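PDB 5JHH: Rho guanine nucleotide exchange factor 11 from Homo sapiens, which probably activates Rho GTPases by catalysing exchange of their bound GDP for GTP through its DH domain. Local coordinates for residues Y173-L176 / L177-I180; K193-R196 / A197-Q200. All coordinates share one frame; numbering follows the deposited sequence.

Contact 1: residues Y173-L176 / L177-I180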
# COMPACT_ATOMS: atom_id res chain seq x y z
N TYR A 173 5.30 -8.23 -10.08
CA TYR A 173 6.42 -8.83 -10.80
C TYR A 173 7.46 -9.57 -9.90
O TYR A 173 7.94 -10.63 -10.25
CB TYR A 173 7.12 -7.79 -11.67
CG TYR A 173 6.33 -7.30 -12.85
CD1 TYR A 173 5.63 -8.17 -13.66
CD2 TYR A 173 6.30 -5.95 -13.17
CE1 TYR A 173 4.92 -7.71 -14.75
CE2 TYR A 173 5.59 -5.49 -14.29
CZ TYR A 173 4.89 -6.37 -15.06
OH TYR A 173 4.17 -5.93 -16.16
N PRO A 174 7.81 -9.01 -8.75
CA PRO A 174 8.76 -9.70 -7.91
C PRO A 174 8.19 -11.00 -7.43
O PRO A 174 8.89 -12.01 -7.32
CB PRO A 174 8.96 -8.73 -6.74
CG PRO A 174 8.59 -7.38 -7.33
CD PRO A 174 7.46 -7.69 -8.24
N LEU A 175 6.90 -10.98 -7.15
CA LEU A 175 6.26 -12.17 -6.61
C LEU A 175 6.19 -13.21 -7.71
O LEU A 175 6.44 -14.38 -7.47
CB LEU A 175 4.87 -11.82 -6.13
CG LEU A 175 4.72 -10.91 -4.90
CD1 LEU A 175 3.23 -10.56 -4.70
CD2 LEU A 175 5.22 -11.63 -3.67
N LEU A 176 5.85 -12.80 -8.92
CA LEU A 176 5.83 -13.75 -9.99
C LEU A 176 7.23 -14.24 -10.30
O LEU A 176 7.36 -15.40 -10.66
CB LEU A 176 5.18 -13.19 -11.24
CG LEU A 176 3.66 -13.03 -11.08
CD1 LEU A 176 3.17 -11.96 -12.05
CD2 LEU A 176 2.98 -14.37 -11.34
N LEU A 177 8.26 -13.40 -10.14
CA LEU A 177 9.62 -13.88 -10.38
C LEU A 177 10.10 -14.85 -9.28
O LEU A 177 10.71 -15.89 -9.58
CB LEU A 177 10.61 -12.73 -10.63
CG LEU A 177 10.39 -12.00 -11.96
CD1 LEU A 177 11.04 -10.60 -12.02
CD2 LEU A 177 10.93 -12.80 -13.10
N GLU A 178 9.79 -14.54 -8.02
CA GLU A 178 10.20 -15.40 -6.90
C GLU A 178 9.63 -16.79 -7.11
O GLU A 178 10.33 -17.77 -7.03
CB GLU A 178 9.76 -14.84 -5.55
CG GLU A 178 10.74 -13.79 -5.00
CD GLU A 178 10.09 -12.78 -4.05
OE1 GLU A 178 9.29 -13.20 -3.20
OE2 GLU A 178 10.38 -11.55 -4.15
N SER A 179 8.38 -16.86 -7.51
CA SER A 179 7.78 -18.15 -7.76
C SER A 179 8.36 -18.92 -8.98
O SER A 179 8.46 -20.14 -8.96
CB SER A 179 6.28 -17.98 -7.88
OG SER A 179 5.78 -19.08 -8.60
N ILE A 180 8.73 -18.22 -10.04
CA ILE A 180 9.40 -18.89 -11.16
C ILE A 180 10.77 -19.42 -10.73
O ILE A 180 11.18 -20.53 -11.13
CB ILE A 180 9.62 -17.94 -12.32
CG1 ILE A 180 8.27 -17.59 -12.96
CG2 ILE A 180 10.51 -18.53 -13.40
CD1 ILE A 180 8.34 -16.34 -13.81
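L177 closes over the Y173 carbonyl one helical turn back: its N donates to Y173 O at 2.8 Å, and its CG lies 3.3 Å from the same Y173 oxygen. CG of L177 stands beside its own backbone N (chi1 -69°), which lays the branch back along the preceding turn. The L176 side chain turns to E29 and L30 of helix 18-54, while its carbonyl accepts from I180 N at 3.2 Å. I180 CG1 rests 3.3 Å from L176 O. E178 leans back over P174. E178 N bonds to P174 O at 2.8 Å. The chain, extended beyond CG, follows the helix surface until E178 OE2 reaches 4.1 Å from P174 CB. P174 has no N-H for the turn before it, and the helix kinks there. The carboxylate also forms a salt bridge with R202, and an alanine here would probably leave that arginine without this acidic mate and take away the cover over P174 CB. The Y-P-L-L-L run fits the CR3 helix of DH domains. Helix 165-182 is sandwiched: L176, S179 and I180 meet helix 18-54, P174, L177, E178 and I180 meet helix 189-227, and L175 and L176 also touch a polar side chain of another protein chain.

Contact 2: residues K193-R196 / A197-Q200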
# COMPACT_ATOMS: atom_id res chain seq x y z
N LYS A 193 20.13 -15.06 -13.41
CA LYS A 193 19.64 -13.93 -14.21
C LYS A 193 18.18 -13.54 -13.85
O LYS A 193 17.85 -12.37 -13.78
CB LYS A 193 19.75 -14.27 -15.71
CG LYS A 193 21.13 -14.00 -16.32
CD LYS A 193 21.41 -14.91 -17.50
CE LYS A 193 20.87 -14.36 -18.79
NZ LYS A 193 20.36 -15.48 -19.63
N LEU A 194 17.36 -14.53 -13.56
CA LEU A 194 16.10 -14.34 -12.91
C LEU A 194 16.22 -13.68 -11.54
O LEU A 194 15.40 -12.82 -11.22
CB LEU A 194 15.41 -15.69 -12.73
CG LEU A 194 14.79 -16.24 -14.01
CD1 LEU A 194 14.15 -17.59 -13.77
CD2 LEU A 194 13.76 -15.28 -14.55
N CYS A 195 17.24 -14.03 -10.76
CA CYS A 195 17.37 -13.39 -9.45
C CYS A 195 17.71 -11.93 -9.66
O CYS A 195 17.31 -11.05 -8.89
CB CYS A 195 18.44 -14.09 -8.60
SG CYS A 195 17.89 -15.73 -8.02
N ARG A 196 18.49 -11.69 -10.71
CA ARG A 196 18.91 -10.34 -11.00
C ARG A 196 17.67 -9.52 -11.39
O ARG A 196 17.45 -8.43 -10.87
CB ARG A 196 19.97 -10.39 -12.11
CG ARG A 196 20.26 -9.09 -12.84
CD ARG A 196 20.94 -8.12 -11.91
NE ARG A 196 21.46 -6.96 -12.62
CZ ARG A 196 21.97 -5.89 -12.01
NH1 ARG A 196 22.07 -5.84 -10.68
NH2 ARG A 196 22.38 -4.87 -12.74
N ALA A 197 16.84 -10.08 -12.27
CA ALA A 197 15.60 -9.43 -12.68
C ALA A 197 14.65 -9.14 -11.50
O ALA A 197 14.07 -8.05 -11.38
CB ALA A 197 14.88 -10.28 -13.73
N ARG A 198 14.48 -10.13 -10.64
CA ARG A 198 13.68 -9.95 -9.41
C ARG A 198 14.19 -8.78 -8.60
O ARG A 198 13.41 -7.89 -8.14
CB ARG A 198 13.72 -11.21 -8.56
CG ARG A 198 13.14 -10.98 -7.17
CD ARG A 198 13.58 -12.06 -6.19
NE ARG A 198 15.00 -11.88 -5.90
CZ ARG A 198 15.82 -12.86 -5.57
NH1 ARG A 198 15.37 -14.10 -5.41
NH2 ARG A 198 17.10 -12.57 -5.39
N ASP A 199 15.50 -8.75 -8.40
CA ASP A 199 16.07 -7.66 -7.61
C ASP A 199 15.87 -6.26 -8.27
O ASP A 199 15.73 -5.23 -7.58
CB ASP A 199 17.58 -7.89 -7.39
CG ASP A 199 17.88 -9.14 -6.51
OD1 ASP A 199 17.01 -9.72 -5.84
OD2 ASP A 199 19.04 -9.52 -6.49
N GLN A 200 15.90 -6.22 -9.61
CA GLN A 200 15.79 -4.94 -10.30
C GLN A 200 14.34 -4.47 -10.24
O GLN A 200 14.10 -3.32 -9.97
CB GLN A 200 16.29 -5.03 -11.74
CG GLN A 200 17.81 -5.06 -11.91
CD GLN A 200 18.42 -3.70 -11.92
OE1 GLN A 200 18.36 -2.99 -10.94
NE2 GLN A 200 19.06 -3.33 -13.01
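A197 sets its methyl against the carbonyls of the turn before, CB 3.6 Å from K193 O, and its N donates to that oxygen; the methyl also packs on L102 of helix 98-105. R198 N bonds to L194 O. Beyond, the arginine bends at chi3 (71°), bringing one guanidinium face over C195, with R198 NH2 3.8 Å from C195 CB. At its edge lies the carboxylate of D199, gripped side-on: R198 NE (3.0 Å) and R198 NH2 (2.9 Å) both donate to D199 OD1 from the same face of the carboxylate, a salt bridge between sequence neighbours that would hold the guanidinium against rotation. Here the helix is the long last one of the DH bundle, 189-227, which runs on toward the PH domain. D199 N donates to C195 O, and the D199 carboxylate stands over that carbonyl, acceptor facing acceptor, without a bond between them. Q200 N bonds to R196 O, and its side chain, bent at chi2, stacks its amide on the R196 guanidinium with planes 24° apart and Q200 NE2 3.7 Å from R196 NH2. The amide is fixed at both ends, OE1 by R110 and NE2 by D106.

Overall arrangement
Contacts 1 and 2 lie on successive helices of the DH domain, their centres about 9 Å apart, and they touch directly: I180 packs on L194, L177 on A197 and R198, and the E178 CG stands 3.5 Å from the R198 CD. Contact 1 is the more buried, mostly aliphatic around a proline kink, on a helix held between helices 18-54 and 189-227 and reached by another protein chain. Contact 2 is only partly buried, an unbroken helix whose flat polar groups stack and pair; no other chain of the assembly touches it. L194 and A197 supply its inward face, while R202, salt-bridged to E178, stands close to R198 as a like charge.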